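Local coordinates for protein beta-lactamase Rm3 (PDB 5IQK) that hydrolyses beta-lactam antibiotics as a zinc-dependent subclass B3 metallo-beta-lactamase, an activity linked to antibiotic resistance, at residues V34-D46 against Q139-A151. Sequence-based numbering, arbitrary orientation.
Sequences VLVTSPQGHVLID and QFNVGPVYLTAHA
Two beta hairpins, one from each sheet of the metallo-beta-lactamase alpha-beta/beta-alpha sandwich, pack face to face here, with Val43 of strand 42-45 meeting Val142, Val145 and Leu147 of the other hairpin. No hydrogen bond crosses between them; the strand axes of 42-45 and 145-151 run 9.0 Å apart at 29°, and within these two segments the layers are held by side-chain packing alone. Leu147 and Val43 reach toward each other tip to tip, and the one methyl Leu147 CD1 meets both branches of the valine, 3.5 Å from Val43 CG2. That same CG2 lies 3.6 Å from Val142 CG2, the two valines sliding past each other in opposite directions. Val145 divides its branches: CG1 (chi1 44°) sits between the backbone N and the carbonyl carbon and turns to Val43, while CG2, anti to the backbone N, touches Val36 CG1 at 3.7 Å, the two side chains crossing at a slant. Trp164 of strand 160-168 touches Val36, Ile45 and Leu147, and Leu74 of strand 70-74 touches Val43, continuing the apolar layer between the sheets.

At the other end the two turns meet, the type I turn Ser38 to Gly41 against the type II' turn Val142 to Val145. Ser38 packs against the CG and CD carbons of Pro144, its OG 3.7 Å from Pro144 CD. That hydroxyl is held by its own turn: it accepts from Gln40 N in an ST turn and donates to Gly41 O over 2.7 Å, in the carbonyl plane on a lone pair. Val142 CG1 lies 3.6 Å from the same Gly41 O. The extended Gln40 side chain runs across the second turn, its amide end meeting Gly143 and Pro144, with OE1 3.1 Å from Gly143 CA and NE2 near Pro144 CD.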
ATOM      1  N   VAL A  34       0.671   6.486  -4.089  1.00 19.51           N
ATOM      2  CA  VAL A  34       1.529   7.583  -3.659  1.00 22.49           C
ATOM      3  C   VAL A  34       2.651   7.814  -4.676  1.00 18.90           C
ATOM      4  O   VAL A  34       3.291   6.861  -5.138  1.00 20.32           O
ATOM      5  CB  VAL A  34       2.130   7.302  -2.245  1.00 20.72           C
ATOM      6  CG1 VAL A  34       3.247   8.299  -1.900  1.00 20.95           C
ATOM      7  CG2 VAL A  34       1.031   7.352  -1.183  1.00 21.14           C
ATOM      8  N   LEU A  35       2.880   9.080  -5.004  1.00 19.00           N
ATOM      9  CA  LEU A  35       3.923   9.485  -5.941  1.00 23.69           C
ATOM     10  C   LEU A  35       5.050  10.202  -5.202  1.00 23.13           C
ATOM     11  O   LEU A  35       4.809  11.144  -4.448  1.00 20.72           O
ATOM     12  CB  LEU A  35       3.330  10.386  -7.026  1.00 19.08           C
ATOM     13  CG  LEU A  35       4.234  10.793  -8.191  1.00 23.17           C
ATOM     14  CD1 LEU A  35       4.488   9.604  -9.107  1.00 23.78           C
ATOM     15  CD2 LEU A  35       3.596  11.965  -8.959  1.00 22.28           C
ATOM     16  N   VAL A  36       6.277   9.731  -5.401  1.00 20.05           N
ATOM     17  CA  VAL A  36       7.443  10.338  -4.789  1.00 22.92           C
ATOM     18  C   VAL A  36       8.368  10.797  -5.921  1.00 21.65           C
ATOM     19  O   VAL A  36       8.905   9.976  -6.664  1.00 22.70           O
ATOM     20  CB  VAL A  36       8.195   9.368  -3.839  1.00 23.50           C
ATOM     21  CG1 VAL A  36       9.275  10.135  -3.070  1.00 24.23           C
ATOM     22  CG2 VAL A  36       7.219   8.655  -2.885  1.00 21.51           C
ATOM     23  N   THR A  37       8.547  12.103  -6.048  1.00 23.59           N
ATOM     24  CA  THR A  37       9.110  12.679  -7.265  1.00 25.89           C
ATOM     25  C   THR A  37      10.579  13.088  -7.151  1.00 24.41           C
ATOM     26  O   THR A  37      11.100  13.308  -6.058  1.00 27.57           O
ATOM     27  CB  THR A  37       8.317  13.923  -7.690  1.00 25.88           C
ATOM     28  OG1 THR A  37       8.450  14.934  -6.685  1.00 26.67           O
ATOM     29  CG2 THR A  37       6.826  13.586  -7.878  1.00 25.22           C
ATOM     30  N   SER A  38      11.229  13.196  -8.304  1.00 26.82           N
ATOM     31  CA  SER A  38      12.564  13.783  -8.386  1.00 25.20           C
ATOM     32  C   SER A  38      12.794  14.250  -9.817  1.00 29.48           C
ATOM     33  O   SER A  38      12.041  13.893 -10.719  1.00 26.70           O
ATOM     34  CB  SER A  38      13.642  12.781  -7.963  1.00 25.30           C
ATOM     35  OG  SER A  38      14.062  11.991  -9.062  1.00 25.86           O
ATOM     36  N   PRO A  39      13.832  15.071 -10.035  1.00 30.91           N
ATOM     37  CA  PRO A  39      14.107  15.509 -11.408  1.00 33.67           C
ATOM     38  C   PRO A  39      14.659  14.384 -12.286  1.00 35.11           C
ATOM     39  O   PRO A  39      14.740  14.536 -13.505  1.00 38.78           O
ATOM     40  CB  PRO A  39      15.134  16.626 -11.219  1.00 35.72           C
ATOM     41  CG  PRO A  39      15.777  16.336  -9.906  1.00 35.77           C
ATOM     42  CD  PRO A  39      14.704  15.738  -9.052  1.00 34.66           C
ATOM     43  N   GLN A  40      15.027  13.272 -11.660  1.00 32.17           N
ATOM     44  CA  GLN A  40      15.524  12.097 -12.369  1.00 33.37           C
ATOM     45  C   GLN A  40      14.432  11.040 -12.575  1.00 34.40           C
ATOM     46  O   GLN A  40      14.708   9.930 -13.010  1.00 32.84           O
ATOM     47  CB  GLN A  40      16.698  11.485 -11.607  1.00 34.49           C
ATOM     48  CG  GLN A  40      17.920  12.404 -11.526  1.00 33.85           C
ATOM     49  CD  GLN A  40      19.041  11.808 -10.706  1.00 37.32           C
ATOM     50  OE1 GLN A  40      19.324  10.615 -10.801  1.00 39.35           O
ATOM     51  NE2 GLN A  40      19.687  12.636  -9.892  1.00 39.53           N
ATOM     52  N   GLY A  41      13.194  11.400 -12.265  1.00 30.42           N
ATOM     53  CA  GLY A  41      12.073  10.491 -12.432  1.00 29.08           C
ATOM     54  C   GLY A  41      11.438  10.154 -11.100  1.00 24.33           C
ATOM     55  O   GLY A  41      11.980  10.492 -10.046  1.00 25.28           O
ATOM     56  N   HIS A  42      10.299   9.463 -11.140  1.00 27.20           N
ATOM     57  CA  HIS A  42       9.507   9.255  -9.937  1.00 24.09           C
ATOM     58  C   HIS A  42       9.289   7.801  -9.541  1.00 22.41           C
ATOM     59  O   HIS A  42       9.451   6.873 -10.333  1.00 22.18           O
ATOM     60  CB  HIS A  42       8.125   9.892 -10.080  1.00 24.95           C
ATOM     61  CG  HIS A  42       8.123  11.186 -10.825  1.00 26.53           C
ATOM     62  ND1 HIS A  42       8.999  12.215 -10.542  1.00 27.62           N
ATOM     63  CD2 HIS A  42       7.364  11.612 -11.860  1.00 24.41           C
ATOM     64  CE1 HIS A  42       8.766  13.224 -11.360  1.00 26.40           C
ATOM     65  NE2 HIS A  42       7.779  12.886 -12.170  1.00 24.53           N
ATOM     66  N   VAL A  43       8.881   7.645  -8.294  1.00 20.74           N
ATOM     67  CA  VAL A  43       8.469   6.355  -7.750  1.00 15.96           C
ATOM     68  C   VAL A  43       6.970   6.412  -7.500  1.00 21.55           C
ATOM     69  O   VAL A  43       6.458   7.417  -6.999  1.00 21.25           O
ATOM     70  CB  VAL A  43       9.202   6.023  -6.456  1.00 21.58           C
ATOM     71  CG1 VAL A  43       8.718   4.664  -5.893  1.00 22.24           C
ATOM     72  CG2 VAL A  43      10.704   5.989  -6.703  1.00 23.02           C
ATOM     73  N   LEU A  44       6.269   5.348  -7.889  1.00 20.09           N
ATOM     74  CA  LEU A  44       4.830   5.248  -7.676  1.00 17.71           C
ATOM     75  C   LEU A  44       4.563   4.044  -6.806  1.00 20.88           C
ATOM     76  O   LEU A  44       5.116   2.980  -7.054  1.00 21.93           O
ATOM     77  CB  LEU A  44       4.084   5.136  -9.006  1.00 22.26           C
ATOM     78  CG  LEU A  44       2.563   5.045  -8.960  1.00 22.03           C
ATOM     79  CD1 LEU A  44       1.991   6.298  -8.322  1.00 22.24           C
ATOM     80  CD2 LEU A  44       2.002   4.849 -10.361  1.00 24.68           C
ATOM     81  N   ILE A  45       3.756   4.229  -5.769  1.00 20.44           N
ATOM     82  CA  ILE A  45       3.432   3.142  -4.857  1.00 20.48           C
ATOM     83  C   ILE A  45       1.975   2.739  -5.000  1.00 21.49           C
ATOM     84  O   ILE A  45       1.073   3.550  -4.775  1.00 20.86           O
ATOM     85  CB  ILE A  45       3.726   3.520  -3.396  1.00 18.98           C
ATOM     86  CG1 ILE A  45       5.159   4.043  -3.267  1.00 20.83           C
ATOM     87  CG2 ILE A  45       3.534   2.317  -2.472  1.00 18.27           C
ATOM     88  CD1 ILE A  45       5.545   4.396  -1.854  1.00 20.37           C
ATOM     89  N   ASP A  46       1.789   1.473  -5.383  1.00 18.55           N
ATOM     90  CA  ASP A  46       0.502   0.789  -5.551  1.00 19.90           C
ATOM     91  C   ASP A  46      -0.304   1.285  -6.755  1.00 23.01           C
ATOM     92  O   ASP A  46      -0.107   2.405  -7.254  1.00 20.94           O
ATOM     93  CB  ASP A  46      -0.322   0.881  -4.273  1.00 21.07           C
ATOM     94  CG  ASP A  46      -0.151  -0.346  -3.387  1.00 24.56           C
ATOM     95  OD1 ASP A  46       0.514  -1.313  -3.831  1.00 20.29           O
ATOM     96  OD2 ASP A  46      -0.703  -0.353  -2.265  1.00 23.48           O
ATOM     97  N   GLN A 139      16.775  -2.113  -0.420  1.00 24.32           N
ATOM     98  CA  GLN A 139      16.822  -0.685  -0.748  1.00 24.78           C
ATOM     99  C   GLN A 139      16.656  -0.501  -2.253  1.00 23.33           C
ATOM    100  O   GLN A 139      17.304  -1.178  -3.047  1.00 22.26           O
ATOM    101  CB  GLN A 139      18.150  -0.062  -0.303  1.00 25.92           C
ATOM    102  CG  GLN A 139      18.519  -0.199   1.170  1.00 29.87           C
ATOM    103  CD  GLN A 139      19.739   0.651   1.564  1.00 39.43           C
ATOM    104  OE1 GLN A 139      20.781   0.640   0.892  1.00 37.68           O
ATOM    105  NE2 GLN A 139      19.616   1.371   2.674  1.00 38.19           N
ATOM    106  N   PHE A 140      15.795   0.431  -2.641  1.00 23.04           N
ATOM    107  CA  PHE A 140      15.562   0.741  -4.049  1.00 23.72           C
ATOM    108  C   PHE A 140      15.702   2.241  -4.215  1.00 28.85           C
ATOM    109  O   PHE A 140      15.435   2.996  -3.282  1.00 28.57           O
ATOM    110  CB  PHE A 140      14.161   0.318  -4.526  1.00 25.96           C
ATOM    111  CG  PHE A 140      13.925  -1.159  -4.510  1.00 25.21           C
ATOM    112  CD1 PHE A 140      13.973  -1.895  -5.685  1.00 25.65           C
ATOM    113  CD2 PHE A 140      13.675  -1.818  -3.322  1.00 25.39           C
ATOM    114  CE1 PHE A 140      13.759  -3.268  -5.668  1.00 25.30           C
ATOM    115  CE2 PHE A 140      13.459  -3.193  -3.298  1.00 23.57           C
ATOM    116  CZ  PHE A 140      13.501  -3.915  -4.477  1.00 26.29           C
ATOM    117  N   ASN A 141      16.094   2.675  -5.405  1.00 26.16           N
ATOM    118  CA  ASN A 141      16.187   4.106  -5.654  1.00 30.00           C
ATOM    119  C   ASN A 141      15.870   4.497  -7.082  1.00 30.45           C
ATOM    120  O   ASN A 141      15.991   3.694  -8.012  1.00 31.20           O
ATOM    121  CB  ASN A 141      17.580   4.625  -5.278  1.00 33.23           C
ATOM    122  CG  ASN A 141      18.613   4.384  -6.362  1.00 35.18           C
ATOM    123  OD1 ASN A 141      19.057   3.255  -6.565  1.00 35.83           O
ATOM    124  ND2 ASN A 141      19.009   5.452  -7.061  1.00 32.89           N
ATOM    125  N   VAL A 142      15.408   5.734  -7.221  1.00 31.41           N
ATOM    126  CA  VAL A 142      15.340   6.417  -8.499  1.00 31.37           C
ATOM    127  C   VAL A 142      16.008   7.749  -8.233  1.00 33.43           C
ATOM    128  O   VAL A 142      15.446   8.606  -7.561  1.00 30.26           O
ATOM    129  CB  VAL A 142      13.901   6.620  -9.010  1.00 29.49           C
ATOM    130  CG1 VAL A 142      13.907   7.427 -10.316  1.00 29.18           C
ATOM    131  CG2 VAL A 142      13.194   5.277  -9.190  1.00 31.01           C
ATOM    132  N   GLY A 143      17.224   7.912  -8.736  1.00 34.80           N
ATOM    133  CA  GLY A 143      18.006   9.086  -8.417  1.00 30.68           C
ATOM    134  C   GLY A 143      18.213   9.233  -6.922  1.00 30.76           C
ATOM    135  O   GLY A 143      18.693   8.310  -6.269  1.00 38.38           O
ATOM    136  N   PRO A 144      17.817  10.383  -6.365  1.00 29.23           N
ATOM    137  CA  PRO A 144      18.062  10.710  -4.957  1.00 32.90           C
ATOM    138  C   PRO A 144      17.040  10.156  -3.968  1.00 34.08           C
ATOM    139  O   PRO A 144      17.295  10.217  -2.767  1.00 37.14           O
ATOM    140  CB  PRO A 144      18.000  12.234  -4.960  1.00 35.36           C
ATOM    141  CG  PRO A 144      16.962  12.522  -5.985  1.00 33.13           C
ATOM    142  CD  PRO A 144      17.213  11.517  -7.085  1.00 33.31           C
ATOM    143  N   VAL A 145      15.915   9.630  -4.442  1.00 32.40           N
ATOM    144  CA  VAL A 145      14.933   9.065  -3.519  1.00 30.08           C
ATOM    145  C   VAL A 145      15.227   7.594  -3.280  1.00 26.90           C
ATOM    146  O   VAL A 145      15.269   6.786  -4.207  1.00 23.45           O
ATOM    147  CB  VAL A 145      13.489   9.241  -4.021  1.00 31.03           C
ATOM    148  CG1 VAL A 145      13.386   8.914  -5.486  1.00 33.54           C
ATOM    149  CG2 VAL A 145      12.506   8.387  -3.205  1.00 28.75           C
ATOM    150  N   TYR A 146      15.481   7.276  -2.017  1.00 25.41           N
ATOM    151  CA  TYR A 146      15.836   5.932  -1.593  1.00 29.57           C
ATOM    152  C   TYR A 146      14.762   5.323  -0.724  1.00 24.91           C
ATOM    153  O   TYR A 146      14.383   5.884   0.306  1.00 22.75           O
ATOM    154  CB  TYR A 146      17.176   5.932  -0.869  1.00 28.87           C
ATOM    155  CG  TYR A 146      18.329   6.190  -1.809  1.00 35.08           C
ATOM    156  CD1 TYR A 146      19.108   5.138  -2.277  1.00 37.72           C
ATOM    157  CD2 TYR A 146      18.630   7.473  -2.238  1.00 35.34           C
ATOM    158  CE1 TYR A 146      20.165   5.361  -3.145  1.00 40.35           C
ATOM    159  CE2 TYR A 146      19.681   7.707  -3.112  1.00 39.41           C
ATOM    160  CZ  TYR A 146      20.445   6.649  -3.562  1.00 41.85           C
ATOM    161  OH  TYR A 146      21.496   6.883  -4.427  1.00 43.15           O
ATOM    162  N   LEU A 147      14.226   4.206  -1.195  1.00 26.62           N
ATOM    163  CA  LEU A 147      13.131   3.525  -0.526  1.00 20.87           C
ATOM    164  C   LEU A 147      13.651   2.245   0.097  1.00 25.79           C
ATOM    165  O   LEU A 147      14.591   1.638  -0.426  1.00 25.90           O
ATOM    166  CB  LEU A 147      12.010   3.240  -1.516  1.00 27.48           C
ATOM    167  CG  LEU A 147      11.404   4.545  -2.026  1.00 28.84           C
ATOM    168  CD1 LEU A 147      11.416   4.570  -3.534  1.00 33.46           C
ATOM    169  CD2 LEU A 147       9.990   4.686  -1.496  1.00 30.44           C
ATOM    170  N   THR A 148      13.070   1.859   1.226  1.00 25.17           N
ATOM    171  CA  THR A 148      13.442   0.618   1.890  1.00 21.45           C
ATOM    172  C   THR A 148      12.190  -0.208   2.126  1.00 22.24           C
ATOM    173  O   THR A 148      11.165   0.301   2.585  1.00 22.04           O
ATOM    174  CB  THR A 148      14.172   0.871   3.231  1.00 22.10           C
ATOM    175  OG1 THR A 148      15.350   1.642   2.990  1.00 23.49           O
ATOM    176  CG2 THR A 148      14.580  -0.438   3.890  1.00 19.71           C
ATOM    177  N   ALA A 149      12.273  -1.481   1.763  1.00 20.01           N
ATOM    178  CA  ALA A 149      11.164  -2.410   1.942  1.00 19.87           C
ATOM    179  C   ALA A 149      11.206  -3.063   3.316  1.00 22.77           C
ATOM    180  O   ALA A 149      12.274  -3.402   3.825  1.00 23.67           O
ATOM    181  CB  ALA A 149      11.197  -3.462   0.857  1.00 21.85           C
ATOM    182  N   HIS A 150      10.036  -3.241   3.915  1.00 22.43           N
ATOM    183  CA  HIS A 150       9.929  -3.924   5.194  1.00 21.70           C
ATOM    184  C   HIS A 150       8.880  -5.006   5.067  1.00 20.70           C
ATOM    185  O   HIS A 150       7.716  -4.713   4.794  1.00 19.79           O
ATOM    186  CB  HIS A 150       9.561  -2.951   6.314  1.00 22.21           C
ATOM    187  CG  HIS A 150      10.491  -1.790   6.429  1.00 23.04           C
ATOM    188  ND1 HIS A 150      11.592  -1.795   7.258  1.00 26.12           N
ATOM    189  CD2 HIS A 150      10.500  -0.592   5.798  1.00 23.93           C
ATOM    190  CE1 HIS A 150      12.232  -0.646   7.141  1.00 25.27           C
ATOM    191  NE2 HIS A 150      11.590   0.101   6.261  1.00 22.94           N
ATOM    192  N   ALA A 151       9.280  -6.258   5.267  1.00 19.68           N
ATOM    193  CA  ALA A 151       8.308  -7.350   5.186  1.00 20.55           C
ATOM    194  C   ALA A 151       7.245  -7.191   6.267  1.00 20.04           C
ATOM    195  O   ALA A 151       7.577  -7.150   7.458  1.00 21.84           O
ATOM    196  CB  ALA A 151       9.008  -8.703   5.314  1.00 23.79           C
TER